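Local coordinates for uncharacterized protein (PDB 4ME2) that is a THA8 pentatricopeptide-repeat protein built of helix-turn-helix repeats that probably binds RNA in a sequence-specific manner, consistent with group II intron recognition in the chloroplast, at residues 175-188 against 209-222. Residues are numbered along the deposited sequence; the frame is centred on the assembly and turned at random.
Sequences VRALVAKGRARAAW and VMAKGMKRLGLDEE
Met210 and Met214 show how flexible thioether chains join successive hairpins of a helical-repeat protein. Each is a knob in a hole: Met210 enters among Val175, Val179, Ala187 and Trp188, its SD 3.5 Å from Val175 CG1, while Met214 sits among Val179, Ala184, Ala187 and Trp188. A bend at chi2 (-57°) helps fold the Met214 chain back, and its CE lies 3.5 Å from Ala184 O. The backbones come near at Gly213, whose bare CA lets Val179 CG1 approach to 3.7 Å; a beta carbon there would collide with it. Ala184 CB is wedged against Leu217 CD1 and Leu219 CG.

This buried core gives way to a solvent side where Arg185 and Arg216 are exposed. Glu222 lays CG over one face of the Trp188 indole, a CH-pi contact 3.6 Å from the five-membered ring centroid. NH1 and NH2 of Arg185 both reach Glu222 OE2, at 2.8 and 2.9 Å, in a salt bridge made from above one face of the carboxylate. Put an alanine here and the guanidinium would probably lose its carboxylate mate, and the indole face the CG packed against it. Also on the solvent side, a water links Arg216 NH2 to Ala180 O.

Segment 209-216 runs at 18° to segment 175-180 and roughly antiparallel, at 151°, to 184-188; helices 118-126 and 133-151 back the first hairpin, and helix 220-236 touches Met210 and Met214.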
ATOM      1  N   VAL A 175      -1.154  -4.990   6.718  1.00 19.29           N
ATOM      2  CA  VAL A 175      -0.136  -5.950   7.145  1.00 19.32           C
ATOM      3  C   VAL A 175      -0.594  -7.391   6.867  1.00 19.10           C
ATOM      4  O   VAL A 175       0.183  -8.214   6.391  1.00 18.51           O
ATOM      5  CB  VAL A 175       0.251  -5.753   8.632  1.00 19.81           C
ATOM      6  CG1 VAL A 175       1.064  -6.935   9.129  1.00 19.97           C
ATOM      7  CG2 VAL A 175       1.023  -4.450   8.818  1.00 20.22           C
ATOM      8  N   ARG A 176      -1.862  -7.684   7.158  1.00 19.26           N
ATOM      9  CA  ARG A 176      -2.472  -8.975   6.815  1.00 19.90           C
ATOM     10  C   ARG A 176      -2.340  -9.268   5.323  1.00 18.75           C
ATOM     11  O   ARG A 176      -1.993 -10.380   4.913  1.00 18.62           O
ATOM     12  CB  ARG A 176      -3.968  -8.945   7.137  1.00 22.66           C
ATOM     13  CG  ARG A 176      -4.431  -9.734   8.347  1.00 26.42           C
ATOM     14  CD  ARG A 176      -5.948  -9.585   8.499  1.00 28.21           C
ATOM     15  NE  ARG A 176      -6.709 -10.543   7.694  1.00 31.14           N
ATOM     16  CZ  ARG A 176      -8.038 -10.609   7.658  1.00 32.50           C
ATOM     17  NH1 ARG A 176      -8.771  -9.768   8.373  1.00 34.27           N
ATOM     18  NH2 ARG A 176      -8.640 -11.514   6.899  1.00 34.16           N
ATOM     19  N   ALA A 177      -2.648  -8.261   4.512  1.00 18.65           N
ATOM     20  CA  ALA A 177      -2.627  -8.439   3.063  1.00 18.14           C
ATOM     21  C   ALA A 177      -1.207  -8.713   2.591  1.00 18.18           C
ATOM     22  O   ALA A 177      -0.985  -9.594   1.764  1.00 18.27           O
ATOM     23  CB  ALA A 177      -3.215  -7.224   2.356  1.00 18.16           C
ATOM     24  N   LEU A 178      -0.242  -7.976   3.136  1.00 17.76           N
ATOM     25  CA  LEU A 178       1.153  -8.155   2.732  1.00 17.52           C
ATOM     26  C   LEU A 178       1.661  -9.551   3.078  1.00 18.26           C
ATOM     27  O   LEU A 178       2.303 -10.206   2.260  1.00 18.19           O
ATOM     28  CB  LEU A 178       2.045  -7.094   3.374  1.00 17.19           C
ATOM     29  CG  LEU A 178       1.866  -5.670   2.844  1.00 16.71           C
ATOM     30  CD1 LEU A 178       2.528  -4.657   3.769  1.00 17.07           C
ATOM     31  CD2 LEU A 178       2.411  -5.553   1.428  1.00 17.36           C
ATOM     32  N   VAL A 179       1.379 -10.003   4.294  1.00 17.95           N
ATOM     33  CA  VAL A 179       1.806 -11.330   4.716  1.00 19.19           C
ATOM     34  C   VAL A 179       1.165 -12.420   3.840  1.00 19.02           C
ATOM     35  O   VAL A 179       1.861 -13.313   3.351  1.00 19.61           O
ATOM     36  CB  VAL A 179       1.547 -11.552   6.216  1.00 19.85           C
ATOM     37  CG1 VAL A 179       1.645 -13.021   6.557  1.00 21.04           C
ATOM     38  CG2 VAL A 179       2.544 -10.736   7.041  1.00 20.05           C
ATOM     39  N   ALA A 180      -0.141 -12.325   3.601  1.00 19.28           N
ATOM     40  CA  ALA A 180      -0.818 -13.304   2.742  1.00 19.26           C
ATOM     41  C   ALA A 180      -0.227 -13.356   1.321  1.00 20.04           C
ATOM     42  O   ALA A 180      -0.127 -14.430   0.722  1.00 20.12           O
ATOM     43  CB  ALA A 180      -2.326 -13.056   2.709  1.00 19.44           C
ATOM     44  N   LYS A 181       0.181 -12.197   0.805  1.00 19.74           N
ATOM     45  CA  LYS A 181       0.771 -12.105  -0.530  1.00 20.36           C
ATOM     46  C   LYS A 181       2.237 -12.497  -0.571  1.00 20.53           C
ATOM     47  O   LYS A 181       2.850 -12.476  -1.641  1.00 21.89           O
ATOM     48  CB  LYS A 181       0.610 -10.698  -1.095  1.00 20.99           C
ATOM     49  CG  LYS A 181      -0.687 -10.505  -1.842  1.00 22.45           C
ATOM     50  CD  LYS A 181      -0.689 -11.305  -3.131  1.00 22.65           C
ATOM     51  CE  LYS A 181      -2.095 -11.365  -3.670  1.00 23.72           C
ATOM     52  NZ  LYS A 181      -2.211 -12.320  -4.799  1.00 23.97           N
ATOM     53  N   GLY A 182       2.796 -12.856   0.582  1.00 19.47           N
ATOM     54  CA  GLY A 182       4.197 -13.273   0.675  1.00 19.85           C
ATOM     55  C   GLY A 182       5.215 -12.148   0.718  1.00 19.75           C
ATOM     56  O   GLY A 182       6.415 -12.390   0.557  1.00 20.43           O
ATOM     57  N   ARG A 183       4.759 -10.923   0.964  1.00 19.02           N
ATOM     58  CA  ARG A 183       5.658  -9.772   0.953  1.00 18.83           C
ATOM     59  C   ARG A 183       6.145  -9.480   2.367  1.00 18.76           C
ATOM     60  O   ARG A 183       5.711  -8.522   3.021  1.00 18.42           O
ATOM     61  CB  ARG A 183       4.996  -8.551   0.297  1.00 18.87           C
ATOM     62  CG  ARG A 183       4.423  -8.789  -1.103  1.00 19.64           C
ATOM     63  CD  ARG A 183       5.348  -9.560  -2.039  1.00 20.79           C
ATOM     64  NE  ARG A 183       6.704  -9.014  -2.087  1.00 20.69           N
ATOM     65  CZ  ARG A 183       7.790  -9.738  -2.352  1.00 20.99           C
ATOM     66  NH1 ARG A 183       7.687 -11.043  -2.595  1.00 22.21           N
ATOM     67  NH2 ARG A 183       8.985  -9.161  -2.372  1.00 21.48           N
ATOM     68  N   ALA A 184       7.066 -10.323   2.820  1.00 18.33           N
ATOM     69  CA  ALA A 184       7.503 -10.350   4.211  1.00 18.81           C
ATOM     70  C   ALA A 184       8.265  -9.105   4.631  1.00 18.79           C
ATOM     71  O   ALA A 184       7.982  -8.523   5.679  1.00 18.76           O
ATOM     72  CB  ALA A 184       8.340 -11.590   4.468  1.00 19.26           C
ATOM     73  N   ARG A 185       9.238  -8.706   3.820  1.00 19.03           N
ATOM     74  CA  ARG A 185      10.025  -7.519   4.122  1.00 19.10           C
ATOM     75  C   ARG A 185       9.142  -6.271   4.193  1.00 18.75           C
ATOM     76  O   ARG A 185       9.298  -5.449   5.103  1.00 19.27           O
ATOM     77  CB  ARG A 185      11.144  -7.343   3.085  1.00 20.12           C
ATOM     78  CG  ARG A 185      12.032  -6.127   3.306  1.00 22.40           C
ATOM     79  CD  ARG A 185      12.685  -6.128   4.680  1.00 22.63           C
ATOM     80  NE  ARG A 185      13.517  -7.310   4.904  1.00 24.12           N
ATOM     81  CZ  ARG A 185      13.986  -7.689   6.087  1.00 23.93           C
ATOM     82  NH1 ARG A 185      13.714  -6.981   7.176  1.00 25.28           N
ATOM     83  NH2 ARG A 185      14.731  -8.786   6.180  1.00 25.43           N
ATOM     84  N   ALA A 186       8.229  -6.139   3.231  1.00 18.69           N
ATOM     85  CA  ALA A 186       7.265  -5.034   3.215  1.00 18.56           C
ATOM     86  C   ALA A 186       6.420  -5.008   4.493  1.00 18.75           C
ATOM     87  O   ALA A 186       6.244  -3.950   5.103  1.00 18.63           O
ATOM     88  CB  ALA A 186       6.379  -5.098   1.974  1.00 18.56           C
ATOM     89  N   ALA A 187       5.915  -6.171   4.906  1.00 18.61           N
ATOM     90  CA  ALA A 187       5.129  -6.255   6.140  1.00 18.84           C
ATOM     91  C   ALA A 187       5.977  -5.827   7.347  1.00 19.53           C
ATOM     92  O   ALA A 187       5.544  -5.023   8.188  1.00 19.68           O
ATOM     93  CB  ALA A 187       4.575  -7.667   6.330  1.00 18.86           C
ATOM     94  N   TRP A 188       7.195  -6.352   7.423  1.00 19.95           N
ATOM     95  CA  TRP A 188       8.105  -5.949   8.479  1.00 20.88           C
ATOM     96  C   TRP A 188       8.332  -4.451   8.475  1.00 21.43           C
ATOM     97  O   TRP A 188       8.306  -3.813   9.532  1.00 21.43           O
ATOM     98  CB  TRP A 188       9.420  -6.699   8.375  1.00 21.43           C
ATOM     99  CG  TRP A 188      10.405  -6.169   9.356  1.00 22.16           C
ATOM    100  CD1 TRP A 188      11.494  -5.346   9.107  1.00 22.63           C
ATOM    101  CD2 TRP A 188      10.370  -6.339  10.803  1.00 22.15           C
ATOM    102  NE1 TRP A 188      12.140  -5.039  10.272  1.00 23.10           N
ATOM    103  CE2 TRP A 188      11.520  -5.607  11.325  1.00 23.19           C
ATOM    104  CE3 TRP A 188       9.549  -7.029  11.682  1.00 22.63           C
ATOM    105  CZ2 TRP A 188      11.808  -5.566  12.679  1.00 23.16           C
ATOM    106  CZ3 TRP A 188       9.849  -6.985  13.044  1.00 22.86           C
ATOM    107  CH2 TRP A 188      10.951  -6.270  13.529  1.00 23.48           C
ATOM    108  N   VAL A 209      -0.378 -11.981  13.749  1.00 26.36           N
ATOM    109  CA  VAL A 209      -0.264 -11.899  12.293  1.00 26.12           C
ATOM    110  C   VAL A 209       1.209 -11.894  11.900  1.00 24.46           C
ATOM    111  O   VAL A 209       1.639 -12.676  11.048  1.00 24.50           O
ATOM    112  CB  VAL A 209      -0.946 -10.628  11.735  1.00 25.93           C
ATOM    113  CG1 VAL A 209      -0.599 -10.423  10.265  1.00 25.78           C
ATOM    114  CG2 VAL A 209      -2.456 -10.711  11.911  1.00 26.18           C
ATOM    115  N   MET A 210       1.964 -11.016  12.552  1.00 25.00           N
ATOM    116  CA  MET A 210       3.358 -10.771  12.203  1.00 24.10           C
ATOM    117  C   MET A 210       4.285 -11.908  12.628  1.00 25.11           C
ATOM    118  O   MET A 210       5.108 -12.364  11.834  1.00 24.16           O
ATOM    119  CB  MET A 210       3.818  -9.426  12.766  1.00 24.47           C
ATOM    120  CG  MET A 210       3.359  -8.238  11.932  1.00 23.44           C
ATOM    121  SD  MET A 210       4.092  -8.275  10.281  1.00 23.48           S
ATOM    122  CE  MET A 210       5.824  -8.101  10.705  1.00 22.65           C
ATOM    123  N   ALA A 211       4.141 -12.376  13.864  1.00 25.77           N
ATOM    124  CA  ALA A 211       5.009 -13.447  14.368  1.00 26.50           C
ATOM    125  C   ALA A 211       4.912 -14.713  13.517  1.00 26.71           C
ATOM    126  O   ALA A 211       5.931 -15.293  13.137  1.00 27.62           O
ATOM    127  CB  ALA A 211       4.708 -13.746  15.832  1.00 26.17           C
ATOM    128  N   LYS A 212       3.687 -15.129  13.204  1.00 27.35           N
ATOM    129  CA  LYS A 212       3.460 -16.326  12.397  1.00 27.36           C
ATOM    130  C   LYS A 212       3.819 -16.075  10.929  1.00 26.46           C
ATOM    131  O   LYS A 212       4.332 -16.960  10.240  1.00 26.04           O
ATOM    132  CB  LYS A 212       2.007 -16.807  12.548  1.00 29.42           C
ATOM    133  CG  LYS A 212       1.559 -16.972  14.002  1.00 30.61           C
ATOM    134  CD  LYS A 212       0.050 -17.150  14.164  1.00 32.66           C
ATOM    135  CE  LYS A 212      -0.372 -18.612  14.117  1.00 34.11           C
ATOM    136  NZ  LYS A 212      -1.712 -18.821  14.738  1.00 36.58           N
ATOM    137  N   GLY A 213       3.555 -14.857  10.461  1.00 25.08           N
ATOM    138  CA  GLY A 213       3.880 -14.479   9.089  1.00 23.92           C
ATOM    139  C   GLY A 213       5.375 -14.474   8.808  1.00 23.30           C
ATOM    140  O   GLY A 213       5.828 -15.063   7.828  1.00 22.88           O
ATOM    141  N   MET A 214       6.139 -13.813   9.670  1.00 23.68           N
ATOM    142  CA  MET A 214       7.590 -13.750   9.486  1.00 23.05           C
ATOM    143  C   MET A 214       8.204 -15.145   9.489  1.00 24.54           C
ATOM    144  O   MET A 214       9.039 -15.463   8.642  1.00 24.92           O
ATOM    145  CB  MET A 214       8.237 -12.863  10.545  1.00 22.41           C
ATOM    146  CG  MET A 214       7.840 -11.397  10.467  1.00 21.32           C
ATOM    147  SD  MET A 214       8.181 -10.586   8.891  1.00 20.02           S
ATOM    148  CE  MET A 214       6.578 -10.711   8.087  1.00 20.54           C
ATOM    149  N   LYS A 215       7.766 -15.980  10.426  1.00 25.32           N
ATOM    150  CA  LYS A 215       8.296 -17.337  10.535  1.00 27.64           C
ATOM    151  C   LYS A 215       8.004 -18.131   9.272  1.00 27.11           C
ATOM    152  O   LYS A 215       8.905 -18.705   8.659  1.00 27.71           O
ATOM    153  CB  LYS A 215       7.709 -18.039  11.757  1.00 29.45           C
ATOM    154  CG  LYS A 215       8.181 -19.470  11.928  1.00 32.22           C
ATOM    155  CD  LYS A 215       7.735 -20.013  13.271  1.00 34.55           C
ATOM    156  CE  LYS A 215       8.608 -21.178  13.699  1.00 35.97           C
ATOM    157  NZ  LYS A 215       8.446 -21.454  15.152  1.00 37.95           N
ATOM    158  N   ARG A 216       6.733 -18.139   8.879  1.00 26.63           N
ATOM    159  CA  ARG A 216       6.278 -18.875   7.709  1.00 26.30           C
ATOM    160  C   ARG A 216       7.044 -18.490   6.436  1.00 25.15           C
ATOM    161  O   ARG A 216       7.315 -19.332   5.586  1.00 25.21           O
ATOM    162  CB  ARG A 216       4.767 -18.661   7.529  1.00 26.75           C
ATOM    163  CG  ARG A 216       4.088 -19.555   6.500  1.00 27.44           C
ATOM    164  CD  ARG A 216       2.574 -19.356   6.491  1.00 27.75           C
ATOM    165  NE  ARG A 216       2.208 -17.995   6.114  1.00 27.37           N
ATOM    166  CZ  ARG A 216       2.172 -17.562   4.858  1.00 27.94           C
ATOM    167  NH1 ARG A 216       2.469 -18.390   3.867  1.00 28.47           N
ATOM    168  NH2 ARG A 216       1.839 -16.308   4.594  1.00 27.71           N
ATOM    169  N   LEU A 217       7.407 -17.214   6.322  1.00 24.51           N
ATOM    170  CA  LEU A 217       8.065 -16.694   5.128  1.00 23.79           C
ATOM    171  C   LEU A 217       9.594 -16.659   5.221  1.00 24.27           C
ATOM    172  O   LEU A 217      10.272 -16.193   4.303  1.00 25.03           O
ATOM    173  CB  LEU A 217       7.509 -15.311   4.781  1.00 23.73           C
ATOM    174  CG  LEU A 217       6.020 -15.340   4.433  1.00 23.23           C
ATOM    175  CD1 LEU A 217       5.430 -13.939   4.483  1.00 22.90           C
ATOM    176  CD2 LEU A 217       5.806 -15.984   3.074  1.00 23.12           C
ATOM    177  N   GLY A 218      10.126 -17.156   6.329  1.00 23.68           N
ATOM    178  CA  GLY A 218      11.565 -17.354   6.459  1.00 24.52           C
ATOM    179  C   GLY A 218      12.364 -16.175   6.977  1.00 24.18           C
ATOM    180  O   GLY A 218      13.596 -16.205   6.937  1.00 23.87           O
ATOM    181  N   LEU A 219      11.685 -15.132   7.455  1.00 23.77           N
ATOM    182  CA  LEU A 219      12.386 -14.027   8.113  1.00 24.15           C
ATOM    183  C   LEU A 219      12.444 -14.325   9.600  1.00 24.74           C
ATOM    184  O   LEU A 219      11.684 -13.751  10.385  1.00 23.53           O
ATOM    185  CB  LEU A 219      11.688 -12.680   7.890  1.00 23.96           C
ATOM    186  CG  LEU A 219      11.298 -12.134   6.513  1.00 24.86           C
ATOM    187  CD1 LEU A 219      11.507 -10.624   6.439  1.00 22.83           C
ATOM    188  CD2 LEU A 219      11.981 -12.838   5.352  1.00 24.23           C
ATOM    189  N   ASP A 220      13.336 -15.225  10.004  1.00 25.67           N
ATOM    190  CA  ASP A 220      13.326 -15.686  11.393  1.00 26.68           C
ATOM    191  C   ASP A 220      13.822 -14.671  12.422  1.00 26.00           C
ATOM    192  O   ASP A 220      13.425 -14.742  13.581  1.00 25.74           O
ATOM    193  CB  ASP A 220      14.006 -17.057  11.569  1.00 29.38           C
ATOM    194  CG  ASP A 220      15.155 -17.270  10.615  1.00 31.37           C
ATOM    195  OD1 ASP A 220      15.063 -18.194   9.773  1.00 33.51           O
ATOM    196  OD2 ASP A 220      16.139 -16.512  10.696  1.00 32.95           O
ATOM    197  N   GLU A 221      14.661 -13.724  12.007  1.00 26.25           N
ATOM    198  CA  GLU A 221      15.104 -12.671  12.923  1.00 26.23           C
ATOM    199  C   GLU A 221      13.948 -11.736  13.236  1.00 24.99           C
ATOM    200  O   GLU A 221      13.746 -11.353  14.382  1.00 24.72           O
ATOM    201  CB  GLU A 221      16.265 -11.872  12.340  1.00 28.03           C
ATOM    202  CG  GLU A 221      17.590 -12.613  12.364  1.00 30.31           C
ATOM    203  CD  GLU A 221      18.771 -11.728  12.006  1.00 31.55           C
ATOM    204  OE1 GLU A 221      18.574 -10.689  11.338  1.00 33.48           O
ATOM    205  OE2 GLU A 221      19.906 -12.077  12.395  1.00 33.26           O
ATOM    206  N   GLU A 222      13.202 -11.379  12.197  1.00 23.86           N
ATOM    207  CA  GLU A 222      12.026 -10.524  12.340  1.00 23.39           C
ATOM    208  C   GLU A 222      10.968 -11.247  13.161  1.00 23.49           C
ATOM    209  O   GLU A 222      10.336 -10.651  14.027  1.00 22.81           O
ATOM    210  CB  GLU A 222      11.474 -10.120  10.969  1.00 23.37           C
ATOM    211  CG  GLU A 222      12.325  -9.102  10.212  1.00 23.92           C
ATOM    212  CD  GLU A 222      13.553  -9.699   9.537  1.00 24.75           C
ATOM    213  OE1 GLU A 222      13.666 -10.939   9.437  1.00 25.02           O
ATOM    214  OE2 GLU A 222      14.416  -8.910   9.097  1.00 25.92           O
TER
HETATM  215  O   HOH W   1       2.403 -16.243   1.444  1.00 31.45           O